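Local atomic coordinates of 2'-deoxycytidine 5'-triphosphate deaminase (Agrobacterium tumefaciens, PDB entry 2R9Q), a protein that probably deaminates dCTP to dUTP with release of ammonia, so feeding the pathway that supplies dUMP for thymidylate synthesis. Residues P103-A108 / F168-A173; L255-F260 / E321-L326; F289-A294 / A313-R318. All coordinates share one frame; numbering follows the deposited sequence.

Contact 1 (P103-A108 / F168-A173)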
loop_
_atom_site.group_PDB
_atom_site.type_symbol
_atom_site.label_atom_id
_atom_site.label_comp_id
_atom_site.label_asym_id
_atom_site.label_seq_id
_atom_site.Cartn_x
_atom_site.Cartn_y
_atom_site.Cartn_z
ATOM N N PRO B 103 -19.730 40.061 10.827
ATOM C CA PRO B 103 -21.097 40.507 11.141
ATOM C C PRO B 103 -22.015 39.321 11.458
ATOM O O PRO B 103 -21.933 38.307 10.769
ATOM C CB PRO B 103 -21.555 41.183 9.844
ATOM C CG PRO B 103 -20.302 41.630 9.174
ATOM C CD PRO B 103 -19.221 40.658 9.584
ATOM N N ALA B 104 -22.884 39.453 12.462
ATOM C CA ALA B 104 -23.708 38.341 12.963
ATOM C C ALA B 104 -24.653 37.676 11.939
ATOM O O ALA B 104 -25.112 36.548 12.163
ATOM C CB ALA B 104 -24.506 38.785 14.203
ATOM N N ASP B 105 -24.943 38.379 10.839
ATOM C CA ASP B 105 -25.734 37.818 9.712
ATOM C C ASP B 105 -24.891 37.151 8.591
ATOM O O ASP B 105 -25.436 36.585 7.638
ATOM C CB ASP B 105 -26.669 38.894 9.115
ATOM C CG ASP B 105 -25.920 40.052 8.438
ATOM O OD1 ASP B 105 -24.883 40.536 8.954
ATOM O OD2 ASP B 105 -26.403 40.503 7.376
ATOM N N MET B 106 -23.569 37.239 8.734
ATOM C CA MET B 106 -22.610 36.788 7.743
ATOM C C MET B 106 -21.924 35.519 8.229
ATOM O O MET B 106 -21.405 35.463 9.344
ATOM C CB MET B 106 -21.565 37.878 7.473
ATOM C CG MET B 106 -20.639 37.597 6.297
ATOM S SD MET B 106 -19.404 38.871 5.992
ATOM C CE MET B 106 -20.479 40.296 5.664
ATOM N N SER B 107 -21.969 34.505 7.369
ATOM C CA SER B 107 -21.261 33.248 7.553
ATOM C C SER B 107 -20.271 33.007 6.407
ATOM O O SER B 107 -20.178 33.799 5.474
ATOM C CB SER B 107 -22.260 32.085 7.648
ATOM O OG SER B 107 -22.840 31.774 6.398
ATOM N N ALA B 108 -19.508 31.925 6.493
ATOM C CA ALA B 108 -18.657 31.535 5.382
ATOM C C ALA B 108 -18.395 30.027 5.272
ATOM O O ALA B 108 -18.555 29.282 6.224
ATOM C CB ALA B 108 -17.364 32.343 5.382
ATOM N N PHE B 168 -17.796 34.155 1.432
ATOM C CA PHE B 168 -18.678 34.784 2.438
ATOM C C PHE B 168 -20.074 34.979 1.900
ATOM O O PHE B 168 -20.250 35.256 0.721
ATOM C CB PHE B 168 -18.126 36.137 2.885
ATOM C CG PHE B 168 -16.712 36.083 3.355
ATOM C CD1 PHE B 168 -16.424 35.888 4.680
ATOM C CD2 PHE B 168 -15.665 36.226 2.459
ATOM C CE1 PHE B 168 -15.137 35.813 5.107
ATOM C CE2 PHE B 168 -14.375 36.169 2.883
ATOM C CZ PHE B 168 -14.107 35.963 4.209
ATOM N N ARG B 169 -21.068 34.831 2.775
ATOM C CA ARG B 169 -22.470 34.978 2.384
ATOM C C ARG B 169 -23.427 35.499 3.483
ATOM O O ARG B 169 -23.169 35.346 4.680
ATOM C CB ARG B 169 -22.971 33.639 1.853
ATOM C CG ARG B 169 -22.901 32.521 2.857
ATOM C CD ARG B 169 -23.543 31.264 2.336
ATOM N NE ARG B 169 -22.977 30.769 1.084
ATOM C CZ ARG B 169 -21.798 30.156 0.962
ATOM N NH1 ARG B 169 -20.980 30.000 1.996
ATOM N NH2 ARG B 169 -21.422 29.723 -0.224
ATOM N N ILE B 170 -24.523 36.130 3.064
ATOM C CA ILE B 170 -25.645 36.435 3.970
ATOM C C ILE B 170 -26.833 35.596 3.533
ATOM O O ILE B 170 -27.289 35.699 2.416
ATOM C CB ILE B 170 -25.981 37.942 4.036
ATOM C CG1 ILE B 170 -24.734 38.730 4.501
ATOM C CG2 ILE B 170 -27.164 38.200 5.012
ATOM C CD1 ILE B 170 -24.537 40.073 3.841
ATOM N N GLY B 171 -27.285 34.724 4.432
ATOM C CA GLY B 171 -28.249 33.675 4.110
ATOM C C GLY B 171 -27.690 32.612 3.175
ATOM O O GLY B 171 -26.483 32.417 3.062
ATOM N N HIS B 172 -28.597 31.925 2.497
ATOM C CA HIS B 172 -28.242 30.859 1.591
ATOM C C HIS B 172 -29.130 30.952 0.365
ATOM O O HIS B 172 -30.095 30.223 0.250
ATOM C CB HIS B 172 -28.387 29.517 2.314
ATOM C CG HIS B 172 -27.455 28.456 1.825
ATOM N ND1 HIS B 172 -27.711 27.110 1.999
ATOM C CD2 HIS B 172 -26.279 28.534 1.157
ATOM C CE1 HIS B 172 -26.723 26.409 1.474
ATOM N NE2 HIS B 172 -25.840 27.249 0.957
ATOM N N ALA B 173 -28.746 31.830 -0.561
ATOM C CA ALA B 173 -29.543 32.182 -1.737
ATOM C C ALA B 173 -29.309 31.246 -2.914
ATOM O O ALA B 173 -28.975 31.692 -4.020
ATOM C CB ALA B 173 -29.266 33.619 -2.146
HETATM O O HOH W 1 -21.693 29.689 4.896
#
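With CG anti to the carbonyl carbon (chi1 -53°), Phe-168 has its CD1 beside the methyl of Ala-108, while Ser-107 OG and Arg-169 CG, each set between its own backbone N and carbonyl carbon, meet on the opposite face of the sheet. The pair illustrates an antiparallel beta ladder, here between strands 106-112 and 162-170 of the N-terminal domain, which belongs to the dUTPase-like group of folds. Ser-107 and Arg-169 form its hydrogen-bonded pair: Ser-107 N gives to Arg-169 O at 3.1 Å, and Arg-169 N returns the bond to Ser-107 O at 3.0 Å. Each carbonyl also receives a CA-H, from Met-106 and Phe-168 respectively.

On the face bearing Met-106 and Phe-168, the contacts are apolar. Ala-108 CB lies 3.7 Å from Phe-168 CD1, and Met-106 SD stands obliquely to the ring, 5.4 Å from the Phe-168 centroid, in a Met-aromatic contact. Helix 15-23 covers this face through Ile-18 and Leu-21. Before the strand, a type I turn from Pro-103 to Met-106 places Asp-105 near the ladder's end, where its OD2 comes within 3.4 Å of Ile-170 CG2.

The other face is polar. The salt bridge from Arg-169 NE to Glu-338 of strand 331-339 ties this ladder to the C-terminal half of the chain, while NH1 bonds to Ser-109 OG of strand 106-112. The aliphatic part of Arg-169 passes close to the serine, CG 3.6 Å from Ser-107 OG. One water completes the link, accepting from Arg-169 NH1 at 3.0 Å and lying 2.8 Å from Ser-107 OG.

Contact 2 (L255-F260 / E321-L326)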
loop_
_atom_site.group_PDB
_atom_site.type_symbol
_atom_site.label_atom_id
_atom_site.label_comp_id
_atom_site.label_asym_id
_atom_site.label_seq_id
_atom_site.Cartn_x
_atom_site.Cartn_y
_atom_site.Cartn_z
ATOM N N LEU B 255 -10.929 2.806 -12.625
ATOM C CA LEU B 255 -10.476 3.580 -11.500
ATOM C C LEU B 255 -9.936 2.678 -10.374
ATOM O O LEU B 255 -10.716 2.074 -9.637
ATOM C CB LEU B 255 -11.640 4.426 -10.972
ATOM C CG LEU B 255 -12.263 5.542 -11.819
ATOM C CD1 LEU B 255 -13.392 6.190 -11.015
ATOM C CD2 LEU B 255 -11.227 6.572 -12.283
ATOM N N ASP B 256 -8.605 2.632 -10.267
ATOM C CA ASP B 256 -7.832 1.943 -9.216
ATOM C C ASP B 256 -7.947 2.836 -8.011
ATOM O O ASP B 256 -7.690 4.026 -8.135
ATOM C CB ASP B 256 -6.344 1.742 -9.681
ATOM C CG ASP B 256 -5.366 1.183 -8.573
ATOM O OD1 ASP B 256 -5.590 1.344 -7.343
ATOM O OD2 ASP B 256 -4.325 0.576 -8.967
ATOM N N PRO B 257 -8.359 2.277 -6.854
ATOM C CA PRO B 257 -8.662 3.135 -5.698
ATOM C C PRO B 257 -7.435 3.847 -5.085
ATOM O O PRO B 257 -7.605 4.877 -4.432
ATOM C CB PRO B 257 -9.337 2.165 -4.678
ATOM C CG PRO B 257 -9.446 0.861 -5.340
ATOM C CD PRO B 257 -8.556 0.847 -6.540
ATOM N N ASP B 258 -6.232 3.310 -5.300
ATOM C CA ASP B 258 -4.988 3.976 -4.836
ATOM C C ASP B 258 -4.516 5.133 -5.748
ATOM O O ASP B 258 -3.618 5.863 -5.392
ATOM C CB ASP B 258 -3.820 2.977 -4.698
ATOM C CG ASP B 258 -4.171 1.738 -3.835
ATOM O OD1 ASP B 258 -3.842 0.598 -4.293
ATOM O OD2 ASP B 258 -4.768 1.903 -2.720
ATOM N N GLU B 259 -5.111 5.289 -6.915
ATOM C CA GLU B 259 -4.703 6.306 -7.841
ATOM C C GLU B 259 -5.575 7.565 -7.792
ATOM O O GLU B 259 -6.642 7.596 -7.235
ATOM C CB GLU B 259 -4.678 5.724 -9.250
ATOM C CG GLU B 259 -3.771 4.493 -9.452
ATOM C CD GLU B 259 -2.282 4.767 -9.304
ATOM O OE1 GLU B 259 -1.769 5.796 -9.820
ATOM O OE2 GLU B 259 -1.594 3.921 -8.699
ATOM N N PHE B 260 -5.087 8.649 -8.360
ATOM C CA PHE B 260 -5.975 9.783 -8.601
ATOM C C PHE B 260 -5.902 10.200 -10.044
ATOM O O PHE B 260 -4.880 10.062 -10.685
ATOM C CB PHE B 260 -5.738 10.901 -7.562
ATOM C CG PHE B 260 -4.951 12.057 -8.032
ATOM C CD1 PHE B 260 -5.583 13.265 -8.274
ATOM C CD2 PHE B 260 -3.576 11.966 -8.160
ATOM C CE1 PHE B 260 -4.887 14.340 -8.699
ATOM C CE2 PHE B 260 -2.841 13.049 -8.572
ATOM C CZ PHE B 260 -3.488 14.251 -8.844
ATOM N N GLU B 321 -12.599 2.158 -2.017
ATOM C CA GLU B 321 -12.565 0.758 -1.596
ATOM C C GLU B 321 -12.288 -0.234 -2.721
ATOM O O GLU B 321 -11.326 -0.957 -2.640
ATOM C CB GLU B 321 -13.828 0.371 -0.827
ATOM C CG GLU B 321 -13.922 1.056 0.526
ATOM C CD GLU B 321 -15.090 0.538 1.322
ATOM O OE1 GLU B 321 -16.229 0.669 0.791
ATOM O OE2 GLU B 321 -14.871 0.005 2.443
ATOM N N VAL B 322 -13.136 -0.259 -3.742
ATOM C CA VAL B 322 -13.065 -1.227 -4.823
ATOM C C VAL B 322 -12.836 -0.521 -6.198
ATOM O O VAL B 322 -13.300 0.600 -6.408
ATOM C CB VAL B 322 -14.377 -2.114 -4.797
ATOM C CG1 VAL B 322 -14.757 -2.593 -6.127
ATOM C CG2 VAL B 322 -14.213 -3.289 -3.835
ATOM N N PRO B 323 -12.075 -1.165 -7.116
ATOM C CA PRO B 323 -12.029 -0.719 -8.492
ATOM C C PRO B 323 -13.382 -0.672 -9.211
ATOM O O PRO B 323 -14.214 -1.586 -9.104
ATOM C CB PRO B 323 -11.052 -1.689 -9.167
ATOM C CG PRO B 323 -10.793 -2.736 -8.214
ATOM C CD PRO B 323 -11.150 -2.282 -6.871
ATOM N N PHE B 324 -13.566 0.416 -9.944
ATOM C CA PHE B 324 -14.785 0.747 -10.592
ATOM C C PHE B 324 -14.476 1.088 -12.033
ATOM O O PHE B 324 -13.537 1.856 -12.335
ATOM C CB PHE B 324 -15.467 1.921 -9.882
ATOM C CG PHE B 324 -16.877 2.223 -10.387
ATOM C CD1 PHE B 324 -17.938 1.366 -10.093
ATOM C CD2 PHE B 324 -17.139 3.364 -11.140
ATOM C CE1 PHE B 324 -19.227 1.637 -10.535
ATOM C CE2 PHE B 324 -18.424 3.642 -11.600
ATOM C CZ PHE B 324 -19.467 2.773 -11.300
ATOM N N ILE B 325 -15.245 0.490 -12.930
ATOM C CA ILE B 325 -15.178 0.834 -14.333
ATOM C C ILE B 325 -16.074 2.040 -14.530
ATOM O O ILE B 325 -17.262 1.914 -14.455
ATOM C CB ILE B 325 -15.646 -0.291 -15.267
ATOM C CG1 ILE B 325 -14.869 -1.583 -15.018
ATOM C CG2 ILE B 325 -15.500 0.157 -16.738
ATOM C CD1 ILE B 325 -15.689 -2.838 -15.320
ATOM N N LEU B 326 -15.461 3.201 -14.757
ATOM C CA LEU B 326 -16.164 4.429 -15.010
ATOM C C LEU B 326 -16.404 4.523 -16.505
ATOM O O LEU B 326 -15.504 4.327 -17.301
ATOM C CB LEU B 326 -15.376 5.642 -14.499
ATOM C CG LEU B 326 -15.969 7.051 -14.687
ATOM C CD1 LEU B 326 -17.232 7.324 -13.870
ATOM C CD2 LEU B 326 -14.871 8.091 -14.388
#
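Leu-255 and Phe-324 are joined by two backbone hydrogen bonds of unequal strength. Leu-255 N donates to Phe-324 O at 2.8 Å, whereas the return bond, Phe-324 N to Leu-255 O, is weak at 3.3 Å. The same Leu-255 carbonyl oxygen takes a CA-H from Pro-323, with CA 3.3 Å away, and a hydrogen bond from Ser-319 OG, so several donors share it.

The two backbone bonds make Leu-255 and Phe-324 a hydrogen-bonded pair of the small antiparallel ribbon formed by strands 252-255 and 324-327. Just past it segment 255-260 leaves the ribbon in a type I turn from Asp-256 to Glu-259, and Asp-256 OD1 accepts from Asp-258 N at 2.9 Å, an Asx turn.

Apolar contacts flank the backbone bonds. Leu-255, its CG anti to the carbonyl carbon (chi1 -65°) and CD1 anti to CA (chi2 180°), rests CD1 4.0 Å from Leu-326 CB, the two side chains crossing at a slant. On the turn side the prolines meet by their rings, Pro-257 CG lying 3.9 Å from Pro-323 CD, and the same CG touches the Glu-321 carbonyl.

Contacts between subunits form the last group: Pro-323 and Ile-325 make backbone hydrogen bonds to a second subunit, and Asp-256 OD2 has a weak one to His-224 of a third.

Contact 3 (F289-A294 / A313-R318)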
loop_
_atom_site.group_PDB
_atom_site.type_symbol
_atom_site.label_atom_id
_atom_site.label_comp_id
_atom_site.label_asym_id
_atom_site.label_seq_id
_atom_site.Cartn_x
_atom_site.Cartn_y
_atom_site.Cartn_z
ATOM N N PHE B 289 -17.512 5.779 -6.327
ATOM C CA PHE B 289 -16.485 6.731 -6.673
ATOM C C PHE B 289 -16.970 8.128 -6.281
ATOM O O PHE B 289 -18.146 8.354 -6.051
ATOM C CB PHE B 289 -16.167 6.666 -8.172
ATOM C CG PHE B 289 -17.280 7.154 -9.034
ATOM C CD1 PHE B 289 -18.301 6.315 -9.384
ATOM C CD2 PHE B 289 -17.332 8.479 -9.453
ATOM C CE1 PHE B 289 -19.347 6.769 -10.156
ATOM C CE2 PHE B 289 -18.369 8.936 -10.214
ATOM C CZ PHE B 289 -19.388 8.074 -10.569
ATOM N N ARG B 290 -16.043 9.068 -6.227
ATOM C CA ARG B 290 -16.374 10.443 -5.899
ATOM C C ARG B 290 -15.541 11.466 -6.678
ATOM O O ARG B 290 -14.370 11.218 -7.018
ATOM C CB ARG B 290 -16.189 10.631 -4.399
ATOM C CG ARG B 290 -16.816 11.900 -3.897
ATOM C CD ARG B 290 -17.092 11.894 -2.376
ATOM N NE ARG B 290 -15.864 11.871 -1.567
ATOM C CZ ARG B 290 -15.042 12.910 -1.377
ATOM N NH1 ARG B 290 -15.262 14.095 -1.967
ATOM N NH2 ARG B 290 -13.970 12.753 -0.598
ATOM N N VAL B 291 -16.149 12.620 -6.970
ATOM C CA VAL B 291 -15.354 13.813 -7.289
ATOM C C VAL B 291 -14.736 14.358 -5.984
ATOM O O VAL B 291 -15.443 14.725 -5.032
ATOM C CB VAL B 291 -16.152 14.899 -8.035
ATOM C CG1 VAL B 291 -15.412 16.243 -7.994
ATOM C CG2 VAL B 291 -16.410 14.459 -9.499
ATOM N N HIS B 292 -13.408 14.354 -5.941
ATOM C CA HIS B 292 -12.654 14.942 -4.848
ATOM C C HIS B 292 -12.297 16.393 -5.159
ATOM O O HIS B 292 -12.226 16.781 -6.324
ATOM C CB HIS B 292 -11.399 14.112 -4.565
ATOM C CG HIS B 292 -11.694 12.856 -3.818
ATOM N ND1 HIS B 292 -11.272 12.641 -2.524
ATOM C CD2 HIS B 292 -12.457 11.788 -4.148
ATOM C CE1 HIS B 292 -11.736 11.480 -2.105
ATOM N NE2 HIS B 292 -12.439 10.934 -3.079
ATOM N N TYR B 293 -12.079 17.166 -4.097
ATOM C CA TYR B 293 -11.646 18.575 -4.166
ATOM C C TYR B 293 -12.615 19.473 -4.957
ATOM O O TYR B 293 -12.209 20.462 -5.546
ATOM C CB TYR B 293 -10.223 18.697 -4.721
ATOM C CG TYR B 293 -9.319 17.626 -4.205
ATOM C CD1 TYR B 293 -9.007 17.566 -2.865
ATOM C CD2 TYR B 293 -8.821 16.636 -5.042
ATOM C CE1 TYR B 293 -8.198 16.558 -2.348
ATOM C CE2 TYR B 293 -8.012 15.626 -4.539
ATOM C CZ TYR B 293 -7.698 15.596 -3.182
ATOM O OH TYR B 293 -6.870 14.617 -2.660
ATOM N N ALA B 294 -13.898 19.100 -4.930
ATOM C CA ALA B 294 -14.973 19.946 -5.460
ATOM C C ALA B 294 -14.769 21.330 -4.871
ATOM O O ALA B 294 -14.355 21.484 -3.716
ATOM C CB ALA B 294 -16.386 19.388 -5.106
ATOM N N ALA B 313 -15.622 21.532 -17.093
ATOM C CA ALA B 313 -15.073 21.374 -15.768
ATOM C C ALA B 313 -14.070 20.198 -15.728
ATOM O O ALA B 313 -14.340 19.093 -16.230
ATOM C CB ALA B 313 -16.163 21.214 -14.752
ATOM N N VAL B 314 -12.898 20.480 -15.154
ATOM C CA VAL B 314 -11.862 19.487 -14.910
ATOM C C VAL B 314 -12.149 18.899 -13.544
ATOM O O VAL B 314 -12.354 19.631 -12.618
ATOM C CB VAL B 314 -10.481 20.105 -14.910
ATOM C CG1 VAL B 314 -9.419 19.040 -14.691
ATOM C CG2 VAL B 314 -10.270 20.890 -16.176
ATOM N N LEU B 315 -12.193 17.573 -13.454
ATOM C CA LEU B 315 -12.669 16.854 -12.267
ATOM C C LEU B 315 -11.583 15.925 -11.729
ATOM O O LEU B 315 -10.918 15.237 -12.491
ATOM C CB LEU B 315 -13.905 16.000 -12.629
ATOM C CG LEU B 315 -15.103 16.711 -13.288
ATOM C CD1 LEU B 315 -15.883 15.755 -14.221
ATOM C CD2 LEU B 315 -16.037 17.381 -12.271
ATOM N N GLU B 316 -11.405 15.906 -10.414
ATOM C CA GLU B 316 -10.577 14.884 -9.793
ATOM C C GLU B 316 -11.487 13.762 -9.283
ATOM O O GLU B 316 -12.297 13.962 -8.399
ATOM C CB GLU B 316 -9.649 15.434 -8.690
ATOM C CG GLU B 316 -8.599 16.462 -9.168
ATOM C CD GLU B 316 -9.185 17.846 -9.305
ATOM O OE1 GLU B 316 -9.885 18.273 -8.365
ATOM O OE2 GLU B 316 -8.980 18.494 -10.355
ATOM N N VAL B 317 -11.328 12.589 -9.865
ATOM C CA VAL B 317 -12.136 11.432 -9.553
ATOM C C VAL B 317 -11.256 10.351 -8.932
ATOM O O VAL B 317 -10.137 10.079 -9.391
ATOM C CB VAL B 317 -12.847 10.908 -10.840
ATOM C CG1 VAL B 317 -13.594 9.636 -10.594
ATOM C CG2 VAL B 317 -13.709 11.984 -11.455
ATOM N N ARG B 318 -11.763 9.796 -7.846
ATOM C CA ARG B 318 -11.176 8.666 -7.165
ATOM C C ARG B 318 -12.263 7.626 -6.883
ATOM O O ARG B 318 -13.401 7.957 -6.566
ATOM C CB ARG B 318 -10.574 9.086 -5.829
ATOM C CG ARG B 318 -9.284 9.880 -5.859
ATOM C CD ARG B 318 -8.915 10.241 -4.381
ATOM N NE ARG B 318 -7.483 10.374 -4.104
ATOM C CZ ARG B 318 -6.625 9.358 -3.933
ATOM N NH1 ARG B 318 -5.355 9.630 -3.680
ATOM N NH2 ARG B 318 -7.015 8.084 -4.032
HETATM O O HOH W 2 -12.787 18.155 -8.845
#
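His-292 and Arg-318 show how an arginine's aliphatic chain can serve as a lid for a ring. The Arg-318 chain, extended from CG to NE, crosses the imidazole at about a right angle and sets CD 3.7 Å from the ring centroid of His-292, only 1° off the normal: a CH-pi contact. On the opposite face lies Arg-290 NH2, offset toward the rim, so the ring is held between two arginines. Beyond the ring, Arg-318 NH1 forms a salt bridge with Asp-120, which also binds Tyr-293 OH.

The Glu-316 side chain is bent, with CD set by chi2 at 81°, and its OE1 lies at the edge of the Tyr-293 ring, near its plane and 3.9 Å from CD2 of Tyr-293. On the other face of the sheet Val-291 turns CG2 toward its neighbours, 4.0 Å from Leu-315 CD2 and 4.2 Å from Val-317 CG2.

The backbones are paired antiparallel. Arg-290 and Arg-318 exchange two hydrogen bonds, His-292 N reaches Glu-316 O at 2.7 Å, and a water bridges His-292 O and Glu-316 N. Within this chain, strand 289-292 is an outermost strand of a five-stranded antiparallel sheet, strand 311-319 separates it from strand 261-269, and the Val-291 face packs on Val-332 of strand 331-339.

Overall arrangement
Contacts 2 and 3 are neighbours in the C-terminal domain, their centres 12 Å apart, and along the chain contact 3 is nested inside the loop that contact 2 closes. They share packing: Leu-255 CD1 touches Val-317 CG1 at 3.5 Å, and the Phe-324 and Phe-289 rings meet with planes at about 25°, CE2 of Phe-324 being 3.5 Å from CD1 of Phe-289. Both also touch the second subunit. Contact 1 lies across the chain's centre in the N-terminal domain, its centre 27 Å from that of contact 3 and 38 Å from that of contact 2. Strand 331-339 offers an indirect tie, carrying both Glu-338, the partner of Arg-169, and Val-332, on which contact 3 packs.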